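Phosphoribosyl-glycinamide (GAR) synthetase (Cryptococcus neoformans var. grubii serotype A, PDB 7LVO) catalyses, as the N-terminal half of a bifunctional purine-biosynthesis enzyme, the ATP-dependent ligation of glycine to 5-phosphoribosylamine, the second step of the de novo pathway. Local coordinates at residues I289-L298 against T318-V329; F183-G194 against A226-Y235. All blocks are in the same frame, centred on the assembly; numbering follows the deposited sequence.

Contact 1 of 2, residues I289-L298 against T318-V329; sequences IMERCVKDVL and TGFMITADGPRV
Cys293 of helix 287-307 rests on Phe320 of strand 315-323, and the contact illustrates alpha/beta packing: a helix laid on one face of an antiparallel sheet, here in the ATP-grasp domain. The segment axes of helix 289-298 and strand 326-329 approach to 8.7 Å, whereas those of helix 289-298 and strand 318-323 stay farther apart.

The aromatic contacts converge on one ring. With SG anti to its own carbonyl carbon (chi1 -67°), Cys293 sets the sulfur over the centre of the Phe320 ring, 3.7 Å from its centroid and 10° off the normal, a sulfur-aromatic contact. Its CB makes a separate, off-centre CH-pi contact with the same ring. Val297 and Leu298 close in on the ring edge: Val297 CG2 reaches Phe320 CE2 at 3.6 Å, and Leu298 CD1 reaches Phe320 CZ at 3.7 Å. Ile241 and Val243 of strand 240-248 also touch Phe320.

Aliphatic packing extends to both ends. Ile289 CG2 meets Ile322 CD1 at 3.7 Å, Cys293 SG lies 4.0 Å from Pro327 CB, and Arg292 lends its CB to the proline ring. No hydrogen bond joins the segments. Tightest among the carbon pairs is Val297 CG1 against Val329 CG2, at 3.5 Å.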
loop_
_atom_site.group_PDB
_atom_site.type_symbol
_atom_site.label_atom_id
_atom_site.label_comp_id
_atom_site.label_asym_id
_atom_site.label_seq_id
_atom_site.Cartn_x
_atom_site.Cartn_y
_atom_site.Cartn_z
ATOM N N ILE A 289 -0.959 -19.560 -11.090
ATOM C CA ILE A 289 -0.218 -18.820 -10.071
ATOM C C ILE A 289 -1.176 -18.154 -9.091
ATOM O O ILE A 289 -0.955 -18.168 -7.874
ATOM C CB ILE A 289 0.717 -17.787 -10.730
ATOM C CG1 ILE A 289 1.776 -18.480 -11.594
ATOM C CG2 ILE A 289 1.378 -16.919 -9.663
ATOM C CD1 ILE A 289 2.803 -19.264 -10.814
ATOM N N MET A 290 -2.233 -17.527 -9.601
ATOM C CA MET A 290 -3.187 -16.861 -8.714
ATOM C C MET A 290 -3.914 -17.867 -7.835
ATOM O O MET A 290 -4.217 -17.580 -6.666
ATOM C CB MET A 290 -4.183 -16.047 -9.533
ATOM C CG MET A 290 -3.656 -14.693 -9.962
ATOM S SD MET A 290 -3.339 -13.619 -8.544
ATOM C CE MET A 290 -5.000 -13.254 -8.010
ATOM N N GLU A 291 -4.202 -19.054 -8.376
ATOM C CA GLU A 291 -4.813 -20.099 -7.562
ATOM C C GLU A 291 -3.909 -20.464 -6.391
ATOM O O GLU A 291 -4.386 -20.660 -5.269
ATOM C CB GLU A 291 -5.107 -21.331 -8.418
ATOM C CG GLU A 291 -5.939 -22.391 -7.715
ATOM C CD GLU A 291 -7.344 -21.915 -7.398
ATOM O OE1 GLU A 291 -7.774 -20.895 -7.983
ATOM O OE2 GLU A 291 -8.015 -22.555 -6.561
ATOM N N ARG A 292 -2.596 -20.531 -6.634
ATOM C CA ARG A 292 -1.656 -20.872 -5.572
ATOM C C ARG A 292 -1.601 -19.776 -4.515
ATOM O O ARG A 292 -1.677 -20.055 -3.314
ATOM C CB ARG A 292 -0.270 -21.115 -6.164
ATOM C CG ARG A 292 -0.224 -22.207 -7.223
ATOM C CD ARG A 292 0.297 -23.521 -6.666
ATOM N NE ARG A 292 -0.614 -24.109 -5.691
ATOM C CZ ARG A 292 -0.380 -25.240 -5.039
ATOM N NH1 ARG A 292 0.736 -25.929 -5.226
ATOM N NH2 ARG A 292 -1.288 -25.694 -4.180
ATOM N N CYS A 293 -1.485 -18.518 -4.944
ATOM C CA CYS A 293 -1.474 -17.411 -3.993
ATOM C C CYS A 293 -2.725 -17.424 -3.119
ATOM O O CYS A 293 -2.646 -17.263 -1.895
ATOM C CB CYS A 293 -1.363 -16.078 -4.732
ATOM S SG CYS A 293 0.188 -15.802 -5.590
ATOM N N VAL A 294 -3.892 -17.608 -3.736
ATOM C CA VAL A 294 -5.143 -17.577 -2.978
ATOM C C VAL A 294 -5.229 -18.777 -2.045
ATOM O O VAL A 294 -5.483 -18.634 -0.840
ATOM C CB VAL A 294 -6.343 -17.526 -3.940
ATOM C CG1 VAL A 294 -7.652 -17.681 -3.173
ATOM C CG2 VAL A 294 -6.333 -16.228 -4.729
ATOM N N LYS A 295 -5.008 -19.984 -2.583
ATOM C CA LYS A 295 -5.233 -21.191 -1.793
ATOM C C LYS A 295 -4.120 -21.450 -0.783
ATOM O O LYS A 295 -4.377 -22.034 0.273
ATOM C CB LYS A 295 -5.373 -22.406 -2.712
ATOM C CG LYS A 295 -6.641 -22.421 -3.554
ATOM C CD LYS A 295 -7.890 -22.406 -2.680
ATOM C CE LYS A 295 -9.111 -22.883 -3.447
ATOM N NZ LYS A 295 -9.027 -24.337 -3.768
ATOM N N ASP A 296 -2.891 -21.049 -1.086
ATOM C CA ASP A 296 -1.752 -21.365 -0.240
ATOM C C ASP A 296 -1.335 -20.228 0.680
ATOM O O ASP A 296 -0.555 -20.470 1.611
ATOM C CB ASP A 296 -0.551 -21.768 -1.106
ATOM C CG ASP A 296 -0.862 -22.930 -2.031
ATOM O OD1 ASP A 296 -1.984 -23.478 -1.940
ATOM O OD2 ASP A 296 0.009 -23.288 -2.849
ATOM N N VAL A 297 -1.820 -19.006 0.449
ATOM C CA VAL A 297 -1.394 -17.860 1.247
ATOM C C VAL A 297 -2.595 -17.090 1.784
ATOM O O VAL A 297 -2.787 -16.987 3.000
ATOM C CB VAL A 297 -0.482 -16.929 0.418
ATOM C CG1 VAL A 297 -0.156 -15.662 1.189
ATOM C CG2 VAL A 297 0.791 -17.661 0.009
ATOM N N LEU A 298 -3.404 -16.529 0.885
ATOM C CA LEU A 298 -4.459 -15.610 1.309
ATOM C C LEU A 298 -5.448 -16.290 2.250
ATOM O O LEU A 298 -5.699 -15.815 3.360
ATOM C CB LEU A 298 -5.178 -15.052 0.079
ATOM C CG LEU A 298 -4.535 -13.826 -0.574
ATOM C CD1 LEU A 298 -3.086 -14.085 -0.929
ATOM C CD2 LEU A 298 -5.333 -13.413 -1.811
ATOM N N THR A 318 -0.588 -8.421 0.004
ATOM C CA THR A 318 0.443 -9.444 0.113
ATOM C C THR A 318 1.428 -9.271 -1.035
ATOM O O THR A 318 1.039 -9.325 -2.205
ATOM C CB THR A 318 -0.167 -10.848 0.089
ATOM O OG1 THR A 318 -1.198 -10.932 1.075
ATOM C CG2 THR A 318 0.895 -11.897 0.372
ATOM N N GLY A 319 2.691 -9.027 -0.695
ATOM C CA GLY A 319 3.732 -8.929 -1.694
ATOM C C GLY A 319 4.408 -10.260 -1.926
ATOM O O GLY A 319 5.041 -10.801 -1.014
ATOM N N PHE A 320 4.275 -10.792 -3.138
ATOM C CA PHE A 320 4.828 -12.085 -3.496
ATOM C C PHE A 320 6.105 -11.928 -4.320
ATOM O O PHE A 320 6.332 -10.918 -4.984
ATOM C CB PHE A 320 3.822 -12.912 -4.310
ATOM C CG PHE A 320 2.614 -13.335 -3.548
ATOM C CD1 PHE A 320 1.508 -12.507 -3.458
ATOM C CD2 PHE A 320 2.572 -14.570 -2.925
ATOM C CE1 PHE A 320 0.393 -12.901 -2.756
ATOM C CE2 PHE A 320 1.454 -14.966 -2.227
ATOM C CZ PHE A 320 0.364 -14.127 -2.142
ATOM N N MET A 321 6.938 -12.959 -4.269
ATOM C CA MET A 321 7.989 -13.179 -5.254
ATOM C C MET A 321 7.712 -14.530 -5.897
ATOM O O MET A 321 7.612 -15.546 -5.194
ATOM C CB MET A 321 9.381 -13.161 -4.623
ATOM C CG MET A 321 10.486 -13.448 -5.638
ATOM S SD MET A 321 12.149 -13.173 -5.013
ATOM C CE MET A 321 12.166 -11.380 -4.864
ATOM N N ILE A 322 7.559 -14.541 -7.218
ATOM C CA ILE A 322 7.339 -15.774 -7.962
ATOM C C ILE A 322 8.718 -16.376 -8.223
ATOM O O ILE A 322 9.419 -15.971 -9.152
ATOM C CB ILE A 322 6.571 -15.533 -9.261
ATOM C CG1 ILE A 322 5.267 -14.786 -8.981
ATOM C CG2 ILE A 322 6.300 -16.860 -9.963
ATOM C CD1 ILE A 322 4.363 -15.466 -7.978
ATOM N N THR A 323 9.123 -17.325 -7.393
ATOM C CA THR A 323 10.403 -17.995 -7.562
ATOM C C THR A 323 10.235 -19.201 -8.479
ATOM O O THR A 323 9.126 -19.560 -8.882
ATOM C CB THR A 323 10.971 -18.431 -6.211
ATOM O OG1 THR A 323 10.248 -19.570 -5.732
ATOM C CG2 THR A 323 10.867 -17.295 -5.193
ATOM N N ALA A 324 11.361 -19.838 -8.804
ATOM C CA ALA A 324 11.315 -21.050 -9.611
ATOM C C ALA A 324 10.547 -22.166 -8.917
ATOM O O ALA A 324 10.056 -23.078 -9.593
ATOM C CB ALA A 324 12.736 -21.518 -9.940
ATOM N N ASP A 325 10.427 -22.113 -7.591
ATOM C CA ASP A 325 9.709 -23.123 -6.825
ATOM C C ASP A 325 8.295 -22.687 -6.456
ATOM O O ASP A 325 7.631 -23.376 -5.673
ATOM C CB ASP A 325 10.487 -23.474 -5.554
ATOM C CG ASP A 325 11.811 -24.151 -5.849
ATOM O OD1 ASP A 325 12.156 -24.292 -7.042
ATOM O OD2 ASP A 325 12.509 -24.547 -4.890
ATOM N N GLY A 326 7.825 -21.564 -6.993
ATOM C CA GLY A 326 6.481 -21.108 -6.739
ATOM C C GLY A 326 6.433 -19.782 -6.008
ATOM O O GLY A 326 7.462 -19.169 -5.706
ATOM N N PRO A 327 5.222 -19.313 -5.704
ATOM C CA PRO A 327 5.090 -18.029 -5.003
ATOM C C PRO A 327 5.677 -18.092 -3.601
ATOM O O PRO A 327 5.655 -19.130 -2.941
ATOM C CB PRO A 327 3.574 -17.788 -4.966
ATOM C CG PRO A 327 3.000 -18.696 -6.014
ATOM C CD PRO A 327 3.917 -19.887 -6.073
ATOM N N ARG A 328 6.203 -16.954 -3.154
ATOM C CA ARG A 328 6.748 -16.804 -1.814
ATOM C C ARG A 328 6.330 -15.446 -1.274
ATOM O O ARG A 328 6.389 -14.445 -1.993
ATOM C CB ARG A 328 8.276 -16.920 -1.801
ATOM C CG ARG A 328 8.804 -18.263 -2.276
ATOM C CD ARG A 328 8.456 -19.381 -1.311
ATOM N NE ARG A 328 8.976 -20.667 -1.757
ATOM C CZ ARG A 328 8.340 -21.491 -2.579
ATOM N NH1 ARG A 328 7.147 -21.196 -3.067
ATOM N NH2 ARG A 328 8.917 -22.642 -2.919
ATOM N N VAL A 329 5.917 -15.415 -0.009
ATOM C CA VAL A 329 5.474 -14.175 0.619
ATOM C C VAL A 329 6.693 -13.392 1.088
ATOM O O VAL A 329 7.433 -13.842 1.971
ATOM C CB VAL A 329 4.519 -14.457 1.790
ATOM C CG1 VAL A 329 4.135 -13.159 2.470
ATOM C CG2 VAL A 329 3.281 -15.202 1.294
#

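Contact 2 of 2, residues F183-G194 against A226-Y235; sequences FTSGRSVIKASG and AGDEVVVEEY
Strands 188-192 and 229-234 run antiparallel, their short axes 4.6 Å apart at closest, with Val189-Glu233 and Lys191-Val231 as hydrogen-bonded pairs and Ile190-Val232 and Ala192-Val230 as non-hydrogen-bonded pairs between and beyond them.

On the face bearing Val189, Lys191, Val231 and Glu233, the extended Lys191 chain carries NZ to Glu233 OE2, a salt bridge of 2.8 Å in which the amine comes from above the carboxylate plane. Glu233 reaches it because CG is wedged between its own backbone N and carbonyl carbon (chi1 63°). Its other oxygen, OE1, forms a salt bridge with Lys150, so each oxygen of this buried carboxylate has a lysine partner. On the reverse face Ile190 CG2 meets Val230 CG2 at 3.6 Å, and both residues touch helix 207-218.

At one end flat groups are layered. The Arg187 guanidinium lies on the Tyr235 ring, centres 4.2 Å apart and planes at 18°, a stacked cation-pi pair; Val189 CG2 touches the edge of the same ring. Nearby, Glu234 CB lies over a face of the Phe183 ring in a CH-pi contact, 3.9 Å from the centroid. The carboxylate beyond is gripped at OE2 by Ser185 OG, at 2.7 Å on the anti side, and by Ser185 N from above its plane.

At the other end the chain past the strand is pinned: Ser193 N bonds to Glu229 O, and Gly194 N meets a lone pair of Ala226 O at 2.9 Å, while the carboxylate of Glu229 turns to Ser147. Every residue of both segments belongs to the predicted ATP-binding region, and Lys191 lies near Glu331, a predicted magnesium ligand; the antiparallel pair, joined by a long helix-bearing connection, is consistent with the nucleotide-binding sheet of an ATP-grasp fold.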
loop_
_atom_site.group_PDB
_atom_site.type_symbol
_atom_site.label_atom_id
_atom_site.label_comp_id
_atom_site.label_asym_id
_atom_site.label_seq_id
_atom_site.Cartn_x
_atom_site.Cartn_y
_atom_site.Cartn_z
ATOM N N PHE A 183 21.829 -20.105 4.328
ATOM C CA PHE A 183 20.977 -19.941 3.159
ATOM C C PHE A 183 21.623 -20.573 1.931
ATOM O O PHE A 183 22.799 -20.321 1.635
ATOM C CB PHE A 183 20.692 -18.459 2.909
ATOM C CG PHE A 183 19.998 -17.780 4.055
ATOM C CD1 PHE A 183 19.046 -18.457 4.799
ATOM C CD2 PHE A 183 20.309 -16.478 4.398
ATOM C CE1 PHE A 183 18.406 -17.842 5.858
ATOM C CE2 PHE A 183 19.676 -15.858 5.458
ATOM C CZ PHE A 183 18.722 -16.540 6.186
ATOM N N THR A 184 20.842 -21.387 1.216
ATOM C CA THR A 184 21.350 -22.045 0.018
ATOM C C THR A 184 21.762 -21.030 -1.039
ATOM O O THR A 184 22.765 -21.223 -1.737
ATOM C CB THR A 184 20.293 -22.998 -0.543
ATOM O OG1 THR A 184 19.916 -23.942 0.468
ATOM C CG2 THR A 184 20.837 -23.745 -1.754
ATOM N N SER A 185 20.999 -19.944 -1.175
ATOM C CA SER A 185 21.306 -18.939 -2.187
ATOM C C SER A 185 22.618 -18.213 -1.912
ATOM O O SER A 185 23.151 -17.563 -2.818
ATOM C CB SER A 185 20.163 -17.927 -2.284
ATOM O OG SER A 185 18.958 -18.558 -2.680
ATOM N N GLY A 186 23.146 -18.308 -0.693
ATOM C CA GLY A 186 24.376 -17.638 -0.337
ATOM C C GLY A 186 24.237 -16.172 0.010
ATOM O O GLY A 186 25.225 -15.560 0.438
ATOM N N ARG A 187 23.055 -15.584 -0.158
ATOM C CA ARG A 187 22.818 -14.184 0.162
ATOM C C ARG A 187 21.732 -14.077 1.223
ATOM O O ARG A 187 20.762 -14.840 1.213
ATOM C CB ARG A 187 22.413 -13.390 -1.085
ATOM C CG ARG A 187 23.458 -13.400 -2.193
ATOM C CD ARG A 187 23.061 -12.465 -3.323
ATOM N NE ARG A 187 22.917 -11.090 -2.857
ATOM C CZ ARG A 187 22.613 -10.062 -3.637
ATOM N NH1 ARG A 187 22.414 -10.216 -4.935
ATOM N NH2 ARG A 187 22.511 -8.849 -3.100
ATOM N N SER A 188 21.900 -13.120 2.131
ATOM C CA SER A 188 20.970 -12.895 3.224
ATOM C C SER A 188 20.330 -11.521 3.086
ATOM O O SER A 188 20.872 -10.620 2.438
ATOM C CB SER A 188 21.672 -13.003 4.588
ATOM O OG SER A 188 22.237 -14.289 4.772
ATOM N N VAL A 189 19.161 -11.373 3.706
ATOM C CA VAL A 189 18.434 -10.112 3.756
ATOM C C VAL A 189 18.230 -9.752 5.220
ATOM O O VAL A 189 17.702 -10.557 5.995
ATOM C CB VAL A 189 17.084 -10.198 3.024
ATOM C CG1 VAL A 189 16.417 -8.835 2.984
ATOM C CG2 VAL A 189 17.274 -10.751 1.617
ATOM N N ILE A 190 18.652 -8.547 5.596
ATOM C CA ILE A 190 18.558 -8.063 6.969
ATOM C C ILE A 190 17.456 -7.016 7.016
ATOM O O ILE A 190 17.572 -5.953 6.391
ATOM C CB ILE A 190 19.894 -7.484 7.458
ATOM C CG1 ILE A 190 20.988 -8.550 7.386
ATOM C CG2 ILE A 190 19.754 -6.943 8.876
ATOM C CD1 ILE A 190 22.361 -8.049 7.796
ATOM N N LYS A 191 16.392 -7.313 7.758
ATOM C CA LYS A 191 15.228 -6.446 7.851
ATOM C C LYS A 191 15.007 -6.013 9.293
ATOM O O LYS A 191 15.075 -6.830 10.215
ATOM C CB LYS A 191 13.970 -7.151 7.336
ATOM C CG LYS A 191 14.028 -7.561 5.872
ATOM C CD LYS A 191 12.719 -8.200 5.443
ATOM C CE LYS A 191 12.737 -8.575 3.972
ATOM N NZ LYS A 191 11.440 -9.185 3.554
ATOM N N ALA A 192 14.739 -4.725 9.481
ATOM C CA ALA A 192 14.333 -4.211 10.783
ATOM C C ALA A 192 12.858 -4.524 11.006
ATOM O O ALA A 192 12.011 -4.176 10.176
ATOM C CB ALA A 192 14.580 -2.708 10.867
ATOM N N SER A 193 12.555 -5.191 12.123
ATOM C CA SER A 193 11.184 -5.620 12.382
ATOM C C SER A 193 10.223 -4.438 12.363
ATOM O O SER A 193 9.162 -4.495 11.729
ATOM C CB SER A 193 11.110 -6.351 13.721
ATOM O OG SER A 193 11.465 -5.487 14.787
ATOM N N GLY A 194 10.579 -3.359 13.053
ATOM C CA GLY A 194 9.736 -2.184 13.110
ATOM C C GLY A 194 9.616 -1.491 11.765
ATOM O O GLY A 194 10.231 -1.864 10.765
ATOM N N ALA A 226 12.792 0.620 15.656
ATOM C CA ALA A 226 12.452 -0.395 14.665
ATOM C C ALA A 226 13.450 -1.542 14.677
ATOM O O ALA A 226 13.082 -2.689 14.399
ATOM C CB ALA A 226 12.380 0.232 13.269
ATOM N N GLY A 227 14.712 -1.257 14.996
ATOM C CA GLY A 227 15.751 -2.258 15.075
ATOM C C GLY A 227 15.821 -3.027 16.372
ATOM O O GLY A 227 16.758 -3.805 16.562
ATOM N N ASP A 228 14.862 -2.831 17.283
ATOM C CA ASP A 228 14.854 -3.607 18.519
ATOM C C ASP A 228 14.818 -5.102 18.233
ATOM O O ASP A 228 15.309 -5.903 19.039
ATOM C CB ASP A 228 13.663 -3.200 19.388
ATOM C CG ASP A 228 13.767 -1.773 19.889
ATOM O OD1 ASP A 228 14.745 -1.085 19.527
ATOM O OD2 ASP A 228 12.871 -1.336 20.644
ATOM N N GLU A 229 14.235 -5.494 17.103
ATOM C CA GLU A 229 14.283 -6.863 16.610
ATOM C C GLU A 229 14.651 -6.823 15.134
ATOM O O GLU A 229 14.346 -5.855 14.428
ATOM C CB GLU A 229 12.951 -7.587 16.814
ATOM C CG GLU A 229 12.582 -7.794 18.275
ATOM C CD GLU A 229 11.192 -8.379 18.452
ATOM O OE1 GLU A 229 10.416 -8.379 17.474
ATOM O OE2 GLU A 229 10.876 -8.842 19.570
ATOM N N VAL A 230 15.313 -7.880 14.669
ATOM C CA VAL A 230 15.809 -7.954 13.303
ATOM C C VAL A 230 15.482 -9.326 12.730
ATOM O O VAL A 230 15.570 -10.341 13.432
ATOM C CB VAL A 230 17.329 -7.682 13.238
ATOM C CG1 VAL A 230 18.096 -8.732 14.025
ATOM C CG2 VAL A 230 17.803 -7.644 11.791
ATOM N N VAL A 231 15.106 -9.352 11.455
ATOM C CA VAL A 231 14.826 -10.583 10.730
ATOM C C VAL A 231 15.941 -10.803 9.716
ATOM O O VAL A 231 16.254 -9.906 8.924
ATOM C CB VAL A 231 13.457 -10.527 10.031
ATOM C CG1 VAL A 231 13.305 -11.700 9.073
ATOM C CG2 VAL A 231 12.332 -10.515 11.052
ATOM N N VAL A 232 16.534 -11.994 9.741
ATOM C CA VAL A 232 17.541 -12.408 8.774
ATOM C C VAL A 232 16.949 -13.564 7.982
ATOM O O VAL A 232 16.662 -14.627 8.549
ATOM C CB VAL A 232 18.855 -12.821 9.455
ATOM C CG1 VAL A 232 19.893 -13.204 8.420
ATOM C CG2 VAL A 232 19.364 -11.698 10.348
ATOM N N GLU A 233 16.766 -13.359 6.678
ATOM C CA GLU A 233 16.101 -14.349 5.842
ATOM C C GLU A 233 16.829 -14.489 4.516
ATOM O O GLU A 233 17.627 -13.635 4.124
ATOM C CB GLU A 233 14.632 -13.978 5.596
ATOM C CG GLU A 233 14.441 -12.685 4.841
ATOM C CD GLU A 233 12.977 -12.345 4.631
ATOM O OE1 GLU A 233 12.165 -12.670 5.518
ATOM O OE2 GLU A 233 12.649 -11.758 3.576
ATOM N N GLU A 234 16.534 -15.586 3.824
ATOM C CA GLU A 234 17.212 -15.895 2.573
ATOM C C GLU A 234 16.822 -14.907 1.480
ATOM O O GLU A 234 15.653 -14.532 1.341
ATOM C CB GLU A 234 16.875 -17.320 2.130
ATOM C CG GLU A 234 17.615 -17.778 0.882
ATOM C CD GLU A 234 17.330 -19.227 0.532
ATOM O OE1 GLU A 234 16.529 -19.866 1.242
ATOM O OE2 GLU A 234 17.905 -19.724 -0.454
ATOM N N TYR A 235 17.814 -14.487 0.702
ATOM C CA TYR A 235 17.578 -13.638 -0.459
ATOM C C TYR A 235 17.039 -14.497 -1.597
ATOM O O TYR A 235 17.707 -15.439 -2.042
ATOM C CB TYR A 235 18.868 -12.932 -0.873
ATOM C CG TYR A 235 18.756 -12.132 -2.151
ATOM C CD1 TYR A 235 18.341 -10.808 -2.132
ATOM C CD2 TYR A 235 19.074 -12.701 -3.377
ATOM C CE1 TYR A 235 18.243 -10.074 -3.298
ATOM C CE2 TYR A 235 18.978 -11.974 -4.550
ATOM C CZ TYR A 235 18.561 -10.663 -4.505
ATOM O OH TYR A 235 18.466 -9.936 -5.673
#

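Overall arrangement
From the N terminus the chain first builds a parallel sheet (strands 38-44, 62-67, 81-83 and 108-111) and then the antiparallel sheet of strands 163-167, 188-192, 201-202 and 229-234. There contact 2 closes a loop of 31 intervening residues, which includes helix 207-218 and the unmodelled residues 196-199. Strand 240-248 follows, starting a second antiparallel sheet, and helix 287-307 then leads to contact 1, which closes a shorter loop by laying that helix on strands 315-323 and 326-333. The two loops are in series, neither nesting nor crossing, with centres about 20 Å apart. Together they illustrate how an ATP-grasp unit is built from two antiparallel sheets, contact 2 pairing strands within one and contact 1 covering the other with a helix.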